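Local coordinates for suppressor protein MPT5 (PDB 5BZ1) that binds 3'-UTR elements of target mRNAs, HO among them, through its Pumilio-type RNA-binding domain and so represses expression after transcription, at residues Val257-Lys262 with Tyr320-Leu325; Leu264-Ile268 with Ser294-Leu298; Ile57-Asn63 with Asn95-Ser101. All blocks are in the same frame, centred on the assembly; numbering follows the deposited sequence.

Contact 1 of 3, residues Val257-Lys262 with Tyr320-Leu325; sequences VEKFIK and YALQTL. With nucleotides of chain B.
Y320 opens the contact on two fronts. Its backbone O sits 3.3 Å from E258 OE2 without bonding, since both are acceptors, while its ring leads off between two RNA bases of chain B: G2 C5 stands 3.4 Å over the ring centre, and U1 covers the opposite face. A flat aromatic suits this slot. Next in sequence, small A321 lets the helices draw close, its CB meeting V257 CG1 at 4.2 Å and its CA receiving E258 CG. Q323 NE2 gives a hydrogen bond of 2.9 Å to U1 O4 of chain B. T324 OG1, anti to the carbonyl carbon (chi1 -71°), lies 2.8 Å from E258 OE2, with Y320 O also within reach of the one proton; this probably helps to orient the carboxylate, whose OE1 takes both N1 and N2 of G2 of chain B at 2.6 Å each, the pair of donors that marks guanine. That torsion leaves T324 CG2 to rest on K262 CG, and L325 CD1 meets I261 CG2 at 3.9 Å. The short segments run almost parallel (9°), in Pumilio repeats 7 and 8, with F305 of helix 288-307 packed against I261, A321 and L325, and helix 385-398 against Q323.

Contact 2 of 3, residues Leu264-Ile268 with Ser294-Leu298; sequences LFRII and SMNIL
S294 OG, against which I267 CG2 packs at 3.6 Å, makes its hydrogen bond to V290 O in its own helix. A serine can thus sit at a buried helix interface, its hydroxyl satisfied locally and its small bulk leaving room for larger neighbours. The motif is a helix-helix packing in the alpha-helical PUF solenoid, where a segment of repeat 7 on helix 253-273 crosses one on helix 288-307 at -140°, the axes 9.7 Å apart. Because S294 is small, the backbones come close here, and L264 and I268 pack over its CB. L264 straddles the other helix with both methyls: CD2 lies 3.8 Å from S294 CA, and CD1 meets I297 CG2 at 3.7 Å. Its CG stands anti to the carbonyl carbon (chi1 -70°) and the chain then extends, which sends the fork across that helix. Cutting L264 back to an alanine would probably open a gap between the helices over S294 and I297, taking from I297 CG2 its leucine partner. I268 works one turn further along; its CD1 reaches M295 CG at 3.9 Å, and the unbranched CG of M295 leaves that methyl room to lie against M295 CA as well. Helix 354-375 closes this flank, F357 touching I268 and M295 while F361 touches F265 and L298. L298 fills the corner with CD2, placed 3.7 Å from I268 CD1 and, at an equal 3.7 Å, obliquely beside F265 CE1.

Contact 3 of 3, residues Ile57-Asn63 with Asn95-Ser101; sequences ILDPFGN and NQYGTRS. With nucleotides of chain B.
The backbone CA of P60 stands 3.7 Å from the centroid of the Y97 ring and 7° off its normal, a CH-pi contact almost exactly over the centre. Q96 CG covers the opposite face, so the ring is packed on both faces, which probably limits its turning; the proline's ring-locked backbone suits a place where CA lies against an aromatic face. Nearby, S101 OG donates to I57 O (3.1 Å) on a lone pair in the carbonyl plane, satisfying a carbonyl at the end of one helix from the start of another. A water joins L58 O to N95 ND2. D59 and N95 play matching parts, each capping the turn into its helix through one side-chain oxygen that accepts two backbone N-H groups. N63 CG lies between its backbone N and carbonyl carbon (chi1 85°); this puts ND2 on D59 O, in the amide plane, and that bond fixes the amide's rotation. OD1 then accepts N3 of U9 of chain B at 2.7 Å, while ND2 gives to O2. The R100 guanidinium lies between the bases of U9 and U7 of chain B, with NH2 bonding U9 OP2 at 3.0 Å. Edge recognition by an amide beside a stacking side chain is the uracil-reading site typical of PUF repeats.

In the fold
Contacts 1 and 2 are buried and share helix 253-273; they touch directly, F260 against I297 and L325 against L298. Contact 3, only partly buried, belongs to repeats 2 and 3 on the other side of the chain's centre, about 47 Å from contact 1 between centres. Chemistry follows place. Contact 2, about 14 Å from the RNA at its nearest atoms, is an apolar helix crossing. Contacts 1 and 3 each join neighbouring repeats at the RNA surface, mixing apolar packing with side chains that read a base edge: a carboxylate for guanine in one, an amide for uracil in the other. Near-parallel helices carry contact 1, whereas capped turns at helix starts carry contact 3.

Contact 1 of 3, residues Val257-Lys262 with Tyr320-Leu325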
loop_
_atom_site.group_PDB
_atom_site.type_symbol
_atom_site.label_atom_id
_atom_site.label_comp_id
_atom_site.label_asym_id
_atom_site.label_seq_id
_atom_site.Cartn_x
_atom_site.Cartn_y
_atom_site.Cartn_z
ATOM N N VAL A 257 0.259 -16.205 8.192
ATOM C CA VAL A 257 0.371 -16.963 9.437
ATOM C C VAL A 257 1.757 -16.798 10.063
ATOM O O VAL A 257 1.875 -16.537 11.261
ATOM C CB VAL A 257 0.078 -18.458 9.219
ATOM C CG1 VAL A 257 0.295 -19.241 10.503
ATOM C CG2 VAL A 257 -1.343 -18.646 8.726
ATOM N N GLU A 258 2.800 -16.946 9.248
ATOM C CA GLU A 258 4.175 -16.773 9.713
ATOM C C GLU A 258 4.417 -15.373 10.277
ATOM O O GLU A 258 5.020 -15.216 11.339
ATOM C CB GLU A 258 5.165 -17.032 8.578
ATOM C CG GLU A 258 5.210 -18.464 8.078
ATOM C CD GLU A 258 6.347 -18.690 7.099
ATOM O OE1 GLU A 258 6.135 -18.491 5.885
ATOM O OE2 GLU A 258 7.453 -19.062 7.546
ATOM N N LYS A 259 3.961 -14.356 9.555
ATOM C CA LYS A 259 4.148 -12.985 10.007
ATOM C C LYS A 259 3.408 -12.754 11.323
ATOM O O LYS A 259 3.899 -12.050 12.202
ATOM C CB LYS A 259 3.675 -11.987 8.954
ATOM C CG LYS A 259 3.977 -10.545 9.333
ATOM C CD LYS A 259 3.870 -9.623 8.145
ATOM C CE LYS A 259 4.452 -8.253 8.455
ATOM N NZ LYS A 259 5.940 -8.260 8.519
ATOM N N PHE A 260 2.234 -13.364 11.451
ATOM C CA PHE A 260 1.431 -13.253 12.662
ATOM C C PHE A 260 2.174 -13.870 13.848
ATOM O O PHE A 260 2.257 -13.275 14.924
ATOM C CB PHE A 260 0.077 -13.937 12.453
ATOM C CG PHE A 260 -0.873 -13.783 13.611
ATOM C CD1 PHE A 260 -1.532 -12.581 13.828
ATOM C CD2 PHE A 260 -1.120 -14.846 14.470
ATOM C CE1 PHE A 260 -2.411 -12.436 14.892
ATOM C CE2 PHE A 260 -2.000 -14.709 15.534
ATOM C CZ PHE A 260 -2.643 -13.501 15.745
ATOM N N ILE A 261 2.721 -15.065 13.636
ATOM C CA ILE A 261 3.461 -15.773 14.675
ATOM C C ILE A 261 4.716 -15.010 15.105
ATOM O O ILE A 261 4.964 -14.842 16.303
ATOM C CB ILE A 261 3.818 -17.203 14.228
ATOM C CG1 ILE A 261 2.551 -18.057 14.147
ATOM C CG2 ILE A 261 4.819 -17.844 15.186
ATOM C CD1 ILE A 261 2.763 -19.432 13.530
ATOM N N LYS A 262 5.503 -14.553 14.132
ATOM C CA LYS A 262 6.690 -13.749 14.420
ATOM C C LYS A 262 6.332 -12.482 15.196
ATOM O O LYS A 262 7.083 -12.045 16.067
ATOM C CB LYS A 262 7.428 -13.380 13.129
ATOM C CG LYS A 262 8.146 -14.545 12.449
ATOM C CD LYS A 262 8.970 -14.059 11.259
ATOM C CE LYS A 262 8.638 -14.842 9.998
ATOM N NZ LYS A 262 9.382 -14.332 8.809
ATOM N N TYR A 320 6.562 -24.489 6.645
ATOM C CA TYR A 320 7.189 -23.193 6.889
ATOM C C TYR A 320 6.633 -22.539 8.155
ATOM O O TYR A 320 7.382 -22.016 8.980
ATOM C CB TYR A 320 6.985 -22.259 5.690
ATOM C CG TYR A 320 7.796 -22.624 4.465
ATOM C CD1 TYR A 320 9.155 -22.344 4.399
ATOM C CD2 TYR A 320 7.199 -23.236 3.370
ATOM C CE1 TYR A 320 9.900 -22.673 3.276
ATOM C CE2 TYR A 320 7.934 -23.571 2.247
ATOM C CZ TYR A 320 9.282 -23.287 2.205
ATOM O OH TYR A 320 10.011 -23.616 1.086
ATOM N N ALA A 321 5.313 -22.554 8.294
ATOM C CA ALA A 321 4.671 -22.013 9.487
ATOM C C ALA A 321 5.098 -22.799 10.728
ATOM O O ALA A 321 5.318 -22.221 11.795
ATOM C CB ALA A 321 3.162 -22.032 9.333
ATOM N N LEU A 322 5.211 -24.117 10.583
ATOM C CA LEU A 322 5.660 -24.970 11.680
ATOM C C LEU A 322 7.089 -24.626 12.090
ATOM O O LEU A 322 7.375 -24.455 13.278
ATOM C CB LEU A 322 5.571 -26.445 11.291
ATOM C CG LEU A 322 6.124 -27.441 12.314
ATOM C CD1 LEU A 322 5.320 -27.406 13.601
ATOM C CD2 LEU A 322 6.153 -28.854 11.749
ATOM N N GLN A 323 7.977 -24.527 11.102
ATOM C CA GLN A 323 9.376 -24.184 11.347
ATOM C C GLN A 323 9.538 -22.821 12.022
ATOM O O GLN A 323 10.413 -22.637 12.867
ATOM C CB GLN A 323 10.178 -24.222 10.043
ATOM C CG GLN A 323 10.498 -25.628 9.538
ATOM C CD GLN A 323 11.372 -25.613 8.302
ATOM O OE1 GLN A 323 12.526 -25.184 8.348
ATOM N NE2 GLN A 323 10.823 -26.076 7.184
ATOM N N THR A 324 8.692 -21.869 11.641
ATOM C CA THR A 324 8.723 -20.543 12.246
ATOM C C THR A 324 8.360 -20.616 13.732
ATOM O O THR A 324 8.989 -19.963 14.567
ATOM C CB THR A 324 7.784 -19.574 11.509
ATOM O OG1 THR A 324 8.334 -19.269 10.222
ATOM C CG2 THR A 324 7.599 -18.284 12.299
ATOM N N LEU A 325 7.361 -21.431 14.059
ATOM C CA LEU A 325 6.933 -21.594 15.444
ATOM C C LEU A 325 7.979 -22.346 16.270
ATOM O O LEU A 325 8.098 -22.127 17.477
ATOM C CB LEU A 325 5.586 -22.325 15.507
ATOM C CG LEU A 325 4.922 -22.429 16.883
ATOM C CD1 LEU A 325 4.465 -21.058 17.356
ATOM C CD2 LEU A 325 3.753 -23.403 16.871
ATOM P P G B 2 11.076 -23.130 -3.452
ATOM O OP1 G B 2 11.134 -22.766 -4.886
ATOM O OP2 G B 2 12.145 -22.678 -2.525
ATOM O "O5'" G B 2 9.688 -22.615 -2.875
ATOM C "C5'" G B 2 8.460 -23.129 -3.364
ATOM C "C4'" G B 2 7.305 -22.294 -2.888
ATOM O "O4'" G B 2 7.193 -22.393 -1.449
ATOM C "C3'" G B 2 7.429 -20.804 -3.145
ATOM O "O3'" G B 2 7.083 -20.449 -4.471
ATOM C "C2'" G B 2 6.516 -20.204 -2.082
ATOM O "O2'" G B 2 5.156 -20.258 -2.488
ATOM C "C1'" G B 2 6.720 -21.176 -0.917
ATOM N N9 G B 2 7.701 -20.676 0.066
ATOM C C8 G B 2 9.069 -20.582 -0.057
ATOM N N7 G B 2 9.634 -20.084 1.010
ATOM C C5 G B 2 8.588 -19.829 1.888
ATOM C C6 G B 2 8.586 -19.286 3.199
ATOM O O6 G B 2 9.542 -18.908 3.882
ATOM N N1 G B 2 7.297 -19.211 3.713
ATOM C C2 G B 2 6.161 -19.604 3.048
ATOM N N2 G B 2 5.003 -19.455 3.705
ATOM N N3 G B 2 6.148 -20.106 1.827
ATOM C C4 G B 2 7.389 -20.188 1.312
ATOM O "O5'" U B 1 14.096 -25.867 -1.734
ATOM C "C5'" U B 1 13.409 -26.718 -2.640
ATOM C "C4'" U B 1 11.929 -26.748 -2.355
ATOM O "O4'" U B 1 11.678 -27.473 -1.125
ATOM C "C3'" U B 1 11.264 -25.398 -2.134
ATOM O "O3'" U B 1 10.963 -24.731 -3.349
ATOM C "C2'" U B 1 10.033 -25.762 -1.308
ATOM O "O2'" U B 1 8.988 -26.252 -2.136
ATOM C "C1'" U B 1 10.563 -26.923 -0.459
ATOM N N1 U B 1 10.982 -26.490 0.896
ATOM C C2 U B 1 10.015 -26.503 1.892
ATOM O O2 U B 1 8.862 -26.845 1.687
ATOM N N3 U B 1 10.446 -26.094 3.132
ATOM C C4 U B 1 11.719 -25.682 3.468
ATOM O O4 U B 1 11.946 -25.346 4.633
ATOM C C5 U B 1 12.663 -25.701 2.387
ATOM C C6 U B 1 12.278 -26.096 1.164
#

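Contact 2 of 3, residues Leu264-Ile268 with Ser294-Leu298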
loop_
_atom_site.group_PDB
_atom_site.type_symbol
_atom_site.label_atom_id
_atom_site.label_comp_id
_atom_site.label_asym_id
_atom_site.label_seq_id
_atom_site.Cartn_x
_atom_site.Cartn_y
_atom_site.Cartn_z
ATOM N N LEU A 264 3.798 -12.130 17.293
ATOM C CA LEU A 264 3.507 -12.565 18.656
ATOM C C LEU A 264 4.795 -12.730 19.460
ATOM O O LEU A 264 4.900 -12.247 20.588
ATOM C CB LEU A 264 2.726 -13.882 18.647
ATOM C CG LEU A 264 1.276 -13.849 18.162
ATOM C CD1 LEU A 264 0.694 -15.249 18.119
ATOM C CD2 LEU A 264 0.427 -12.959 19.054
ATOM N N PHE A 265 5.765 -13.419 18.866
ATOM C CA PHE A 265 7.064 -13.636 19.488
ATOM C C PHE A 265 7.757 -12.314 19.812
ATOM O O PHE A 265 8.264 -12.125 20.917
ATOM C CB PHE A 265 7.954 -14.466 18.561
ATOM C CG PHE A 265 7.701 -15.950 18.632
ATOM C CD1 PHE A 265 7.447 -16.573 19.848
ATOM C CD2 PHE A 265 7.731 -16.723 17.479
ATOM C CE1 PHE A 265 7.226 -17.945 19.913
ATOM C CE2 PHE A 265 7.511 -18.091 17.534
ATOM C CZ PHE A 265 7.257 -18.702 18.753
ATOM N N ARG A 266 7.769 -11.401 18.847
ATOM C CA ARG A 266 8.476 -10.131 19.007
ATOM C C ARG A 266 7.881 -9.259 20.116
ATOM O O ARG A 266 8.613 -8.609 20.868
ATOM C CB ARG A 266 8.511 -9.361 17.685
ATOM C CG ARG A 266 9.442 -8.162 17.711
ATOM C CD ARG A 266 9.661 -7.586 16.324
ATOM N NE ARG A 266 10.872 -6.773 16.269
ATOM C CZ ARG A 266 11.294 -6.131 15.185
ATOM N NH1 ARG A 266 10.598 -6.201 14.058
ATOM N NH2 ARG A 266 12.409 -5.416 15.227
ATOM N N ILE A 267 6.555 -9.249 20.211
ATOM C CA ILE A 267 5.869 -8.486 21.250
ATOM C C ILE A 267 6.214 -9.009 22.643
ATOM O O ILE A 267 6.569 -8.240 23.537
ATOM C CB ILE A 267 4.339 -8.515 21.053
ATOM C CG1 ILE A 267 3.930 -7.562 19.929
ATOM C CG2 ILE A 267 3.625 -8.123 22.331
ATOM C CD1 ILE A 267 2.459 -7.622 19.572
ATOM N N ILE A 268 6.114 -10.323 22.812
ATOM C CA ILE A 268 6.326 -10.957 24.108
ATOM C C ILE A 268 7.785 -10.865 24.572
ATOM O O ILE A 268 8.049 -10.543 25.731
ATOM C CB ILE A 268 5.827 -12.425 24.099
ATOM C CG1 ILE A 268 4.332 -12.474 23.775
ATOM C CG2 ILE A 268 6.087 -13.102 25.433
ATOM C CD1 ILE A 268 3.765 -13.881 23.635
ATOM N N SER A 294 -1.349 -11.310 23.426
ATOM C CA SER A 294 -0.398 -12.077 22.630
ATOM C C SER A 294 -0.041 -13.417 23.273
ATOM O O SER A 294 0.120 -14.424 22.581
ATOM C CB SER A 294 0.875 -11.263 22.397
ATOM O OG SER A 294 0.581 -10.011 21.811
ATOM N N MET A 295 0.085 -13.421 24.596
ATOM C CA MET A 295 0.469 -14.624 25.328
ATOM C C MET A 295 -0.553 -15.753 25.176
ATOM O O MET A 295 -0.186 -16.892 24.884
ATOM C CB MET A 295 0.716 -14.301 26.806
ATOM C CG MET A 295 2.040 -13.589 27.074
ATOM S SD MET A 295 2.257 -13.001 28.771
ATOM C CE MET A 295 0.910 -13.832 29.613
ATOM N N ASN A 296 -1.832 -15.431 25.356
ATOM C CA ASN A 296 -2.898 -16.424 25.233
ATOM C C ASN A 296 -3.041 -16.975 23.812
ATOM O O ASN A 296 -3.318 -18.160 23.622
ATOM C CB ASN A 296 -4.231 -15.835 25.707
ATOM C CG ASN A 296 -4.214 -15.447 27.176
ATOM O OD1 ASN A 296 -4.291 -14.266 27.519
ATOM N ND2 ASN A 296 -4.119 -16.442 28.052
ATOM N N ILE A 297 -2.851 -16.107 22.822
ATOM C CA ILE A 297 -2.961 -16.490 21.418
ATOM C C ILE A 297 -1.806 -17.401 21.006
ATOM O O ILE A 297 -2.001 -18.363 20.262
ATOM C CB ILE A 297 -2.997 -15.247 20.500
ATOM C CG1 ILE A 297 -4.262 -14.430 20.759
ATOM C CG2 ILE A 297 -2.918 -15.645 19.031
ATOM C CD1 ILE A 297 -4.323 -13.123 19.989
ATOM N N LEU A 298 -0.605 -17.090 21.488
ATOM C CA LEU A 298 0.573 -17.896 21.184
ATOM C C LEU A 298 0.407 -19.311 21.735
ATOM O O LEU A 298 0.630 -20.291 21.025
ATOM C CB LEU A 298 1.840 -17.245 21.746
ATOM C CG LEU A 298 3.156 -17.999 21.531
ATOM C CD1 LEU A 298 3.372 -18.287 20.054
ATOM C CD2 LEU A 298 4.339 -17.227 22.098
#

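Contact 3 of 3, residues Ile57-Asn63 with Asn95-Ser101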
loop_
_atom_site.group_PDB
_atom_site.type_symbol
_atom_site.label_atom_id
_atom_site.label_comp_id
_atom_site.label_asym_id
_atom_site.label_seq_id
_atom_site.Cartn_x
_atom_site.Cartn_y
_atom_site.Cartn_z
ATOM N N ILE A 57 -3.591 18.879 -22.549
ATOM C CA ILE A 57 -3.273 17.937 -21.477
ATOM C C ILE A 57 -3.346 16.489 -21.966
ATOM O O ILE A 57 -2.575 15.631 -21.527
ATOM C CB ILE A 57 -4.213 18.166 -20.267
ATOM C CG1 ILE A 57 -3.699 19.327 -19.417
ATOM C CG2 ILE A 57 -4.349 16.911 -19.410
ATOM C CD1 ILE A 57 -4.699 19.837 -18.396
ATOM N N LEU A 58 -4.255 16.235 -22.903
ATOM C CA LEU A 58 -4.459 14.896 -23.443
ATOM C C LEU A 58 -3.645 14.626 -24.713
ATOM O O LEU A 58 -3.697 13.523 -25.263
ATOM C CB LEU A 58 -5.946 14.675 -23.725
ATOM C CG LEU A 58 -6.880 14.900 -22.535
ATOM C CD1 LEU A 58 -8.332 14.781 -22.958
ATOM C CD2 LEU A 58 -6.575 13.905 -21.431
ATOM N N ASP A 59 -2.891 15.624 -25.169
ATOM C CA ASP A 59 -2.211 15.540 -26.459
ATOM C C ASP A 59 -0.827 14.904 -26.339
ATOM O O ASP A 59 -0.106 15.164 -25.373
ATOM C CB ASP A 59 -2.099 16.934 -27.079
ATOM C CG ASP A 59 -1.648 16.896 -28.523
ATOM O OD1 ASP A 59 -2.512 16.719 -29.410
ATOM O OD2 ASP A 59 -0.430 17.037 -28.770
ATOM N N PRO A 60 -0.461 14.059 -27.320
ATOM C CA PRO A 60 0.834 13.362 -27.348
ATOM C C PRO A 60 2.025 14.309 -27.228
ATOM O O PRO A 60 3.055 13.914 -26.678
ATOM C CB PRO A 60 0.840 12.701 -28.726
ATOM C CG PRO A 60 -0.601 12.465 -29.032
ATOM C CD PRO A 60 -1.338 13.635 -28.430
ATOM N N PHE A 61 1.887 15.529 -27.745
ATOM C CA PHE A 61 2.957 16.512 -27.677
ATOM C C PHE A 61 2.577 17.685 -26.773
ATOM O O PHE A 61 3.429 18.234 -26.071
ATOM C CB PHE A 61 3.334 16.989 -29.085
ATOM C CG PHE A 61 3.735 15.872 -30.008
ATOM C CD1 PHE A 61 4.900 15.149 -29.774
ATOM C CD2 PHE A 61 2.947 15.533 -31.102
ATOM C CE1 PHE A 61 5.272 14.108 -30.613
ATOM C CE2 PHE A 61 3.314 14.496 -31.947
ATOM C CZ PHE A 61 4.478 13.783 -31.703
ATOM N N GLY A 62 1.297 18.050 -26.777
ATOM C CA GLY A 62 0.794 19.104 -25.906
ATOM C C GLY A 62 1.040 18.860 -24.423
ATOM O O GLY A 62 1.249 19.806 -23.657
ATOM N N ASN A 63 1.022 17.594 -24.014
ATOM C CA ASN A 63 1.232 17.255 -22.607
ATOM C C ASN A 63 2.627 17.650 -22.124
ATOM O O ASN A 63 2.809 18.003 -20.957
ATOM C CB ASN A 63 0.948 15.768 -22.340
ATOM C CG ASN A 63 2.145 14.869 -22.637
ATOM O OD1 ASN A 63 3.019 14.668 -21.786
ATOM N ND2 ASN A 63 2.175 14.306 -23.839
ATOM N N ASN A 95 -5.994 8.735 -18.933
ATOM C CA ASN A 95 -5.334 8.983 -20.212
ATOM C C ASN A 95 -3.820 8.820 -20.094
ATOM O O ASN A 95 -3.221 9.267 -19.112
ATOM C CB ASN A 95 -5.670 10.386 -20.717
ATOM C CG ASN A 95 -5.276 10.593 -22.166
ATOM O OD1 ASN A 95 -4.198 11.108 -22.465
ATOM N ND2 ASN A 95 -6.154 10.192 -23.079
ATOM N N GLN A 96 -3.208 8.186 -21.092
ATOM C CA GLN A 96 -1.779 7.887 -21.041
ATOM C C GLN A 96 -0.938 9.160 -21.075
ATOM O O GLN A 96 0.178 9.193 -20.550
ATOM C CB GLN A 96 -1.375 6.942 -22.178
ATOM C CG GLN A 96 -1.498 7.535 -23.577
ATOM C CD GLN A 96 -0.971 6.604 -24.654
ATOM O OE1 GLN A 96 0.126 6.062 -24.537
ATOM N NE2 GLN A 96 -1.753 6.418 -25.710
ATOM N N TYR A 97 -1.483 10.205 -21.691
ATOM C CA TYR A 97 -0.818 11.499 -21.740
ATOM C C TYR A 97 -1.329 12.380 -20.604
ATOM O O TYR A 97 -0.556 13.102 -19.970
ATOM C CB TYR A 97 -1.050 12.166 -23.099
ATOM C CG TYR A 97 -0.628 11.294 -24.260
ATOM C CD1 TYR A 97 0.697 10.914 -24.412
ATOM C CD2 TYR A 97 -1.552 10.840 -25.191
ATOM C CE1 TYR A 97 1.094 10.108 -25.460
ATOM C CE2 TYR A 97 -1.162 10.036 -26.245
ATOM C CZ TYR A 97 0.161 9.675 -26.374
ATOM O OH TYR A 97 0.558 8.875 -27.416
ATOM N N GLY A 98 -2.632 12.303 -20.345
ATOM C CA GLY A 98 -3.255 13.092 -19.296
ATOM C C GLY A 98 -2.660 12.857 -17.918
ATOM O O GLY A 98 -2.453 13.805 -17.158
ATOM N N THR A 99 -2.381 11.595 -17.595
ATOM C CA THR A 99 -1.828 11.254 -16.289
ATOM C C THR A 99 -0.479 11.934 -16.042
ATOM O O THR A 99 -0.187 12.328 -14.917
ATOM C CB THR A 99 -1.721 9.719 -16.079
ATOM O OG1 THR A 99 -1.330 9.437 -14.730
ATOM C CG2 THR A 99 -0.709 9.092 -17.037
ATOM N N ARG A 100 0.327 12.088 -17.091
ATOM C CA ARG A 100 1.628 12.742 -16.963
ATOM C C ARG A 100 1.438 14.233 -16.678
ATOM O O ARG A 100 2.118 14.806 -15.824
ATOM C CB ARG A 100 2.459 12.559 -18.236
ATOM C CG ARG A 100 2.600 11.114 -18.718
ATOM C CD ARG A 100 3.392 10.252 -17.742
ATOM N NE ARG A 100 3.651 8.920 -18.291
ATOM C CZ ARG A 100 4.863 8.402 -18.471
ATOM N NH1 ARG A 100 5.942 9.092 -18.127
ATOM N NH2 ARG A 100 4.998 7.187 -18.983
ATOM N N SER A 101 0.508 14.851 -17.402
ATOM C CA SER A 101 0.164 16.254 -17.196
ATOM C C SER A 101 -0.333 16.509 -15.773
ATOM O O SER A 101 0.123 17.434 -15.106
ATOM C CB SER A 101 -0.910 16.688 -18.197
ATOM O OG SER A 101 -0.460 16.571 -19.531
ATOM P P U B 9 8.587 7.198 -20.821
ATOM O OP1 U B 9 9.185 8.442 -20.268
ATOM O OP2 U B 9 7.681 6.381 -19.977
ATOM O "O5'" U B 9 7.807 7.590 -22.154
ATOM C "C5'" U B 9 7.027 6.644 -22.873
ATOM C "C4'" U B 9 6.022 7.345 -23.747
ATOM O "O4'" U B 9 5.066 8.038 -22.906
ATOM C "C3'" U B 9 6.600 8.428 -24.642
ATOM O "O3'" U B 9 7.104 7.900 -25.858
ATOM C "C2'" U B 9 5.430 9.391 -24.828
ATOM O "O2'" U B 9 4.561 8.946 -25.861
ATOM C "C1'" U B 9 4.702 9.268 -23.488
ATOM N N1 U B 9 5.037 10.355 -22.537
ATOM C C2 U B 9 4.373 11.565 -22.670
ATOM O O2 U B 9 3.553 11.777 -23.547
ATOM N N3 U B 9 4.713 12.529 -21.749
ATOM C C4 U B 9 5.626 12.399 -20.723
ATOM O O4 U B 9 5.827 13.359 -19.976
ATOM C C5 U B 9 6.263 11.115 -20.644
ATOM C C6 U B 9 5.952 10.155 -21.524
ATOM P P U B 7 3.983 -0.386 -17.810
ATOM O OP1 U B 7 2.838 -0.235 -18.750
ATOM O OP2 U B 7 4.970 -1.472 -18.053
ATOM O "O5'" U B 7 4.758 1.010 -17.743
ATOM C "C5'" U B 7 5.517 1.490 -18.852
ATOM C "C4'" U B 7 6.608 2.449 -18.427
ATOM O "O4'" U B 7 6.047 3.781 -18.249
ATOM C "C3'" U B 7 7.317 2.105 -17.114
ATOM O "O3'" U B 7 8.688 2.512 -17.194
ATOM C "C2'" U B 7 6.590 2.997 -16.110
ATOM O "O2'" U B 7 7.313 3.276 -14.930
ATOM C "C1'" U B 7 6.352 4.249 -16.949
ATOM N N1 U B 7 5.253 5.111 -16.487
ATOM C C2 U B 7 5.598 6.273 -15.813
ATOM O O2 U B 7 6.754 6.584 -15.578
ATOM N N3 U B 7 4.545 7.058 -15.408
ATOM C C4 U B 7 3.204 6.807 -15.618
ATOM O O4 U B 7 2.375 7.615 -15.193
ATOM C C5 U B 7 2.929 5.590 -16.333
ATOM C C6 U B 7 3.936 4.802 -16.738
ATOM P P A B 10 8.538 8.355 -26.418
ATOM O OP1 A B 10 8.945 7.401 -27.481
ATOM O OP2 A B 10 9.435 8.590 -25.259
ATOM O "O5'" A B 10 8.242 9.750 -27.124
ATOM C "C5'" A B 10 7.108 9.908 -27.971
ATOM C "C4'" A B 10 7.262 11.077 -28.909
ATOM O "O4'" A B 10 7.285 12.314 -28.142
ATOM C "C3'" A B 10 8.535 11.074 -29.755
ATOM O "O3'" A B 10 8.246 11.629 -31.039
ATOM C "C2'" A B 10 9.449 12.027 -28.989
ATOM O "O2'" A B 10 10.462 12.629 -29.768
ATOM C "C1'" A B 10 8.445 13.052 -28.474
ATOM N N9 A B 10 8.889 13.807 -27.296
ATOM C C8 A B 10 9.613 13.372 -26.214
ATOM N N7 A B 10 9.850 14.312 -25.333
ATOM C C5 A B 10 9.245 15.445 -25.865
ATOM C C6 A B 10 9.136 16.778 -25.414
ATOM N N6 A B 10 9.654 17.222 -24.266
ATOM N N1 A B 10 8.463 17.652 -26.197
ATOM C C2 A B 10 7.938 17.217 -27.349
ATOM N N3 A B 10 7.974 15.994 -27.877
ATOM C C4 A B 10 8.650 15.146 -27.078
HETATM O O HOH W 1 -5.281 11.274 -25.769
#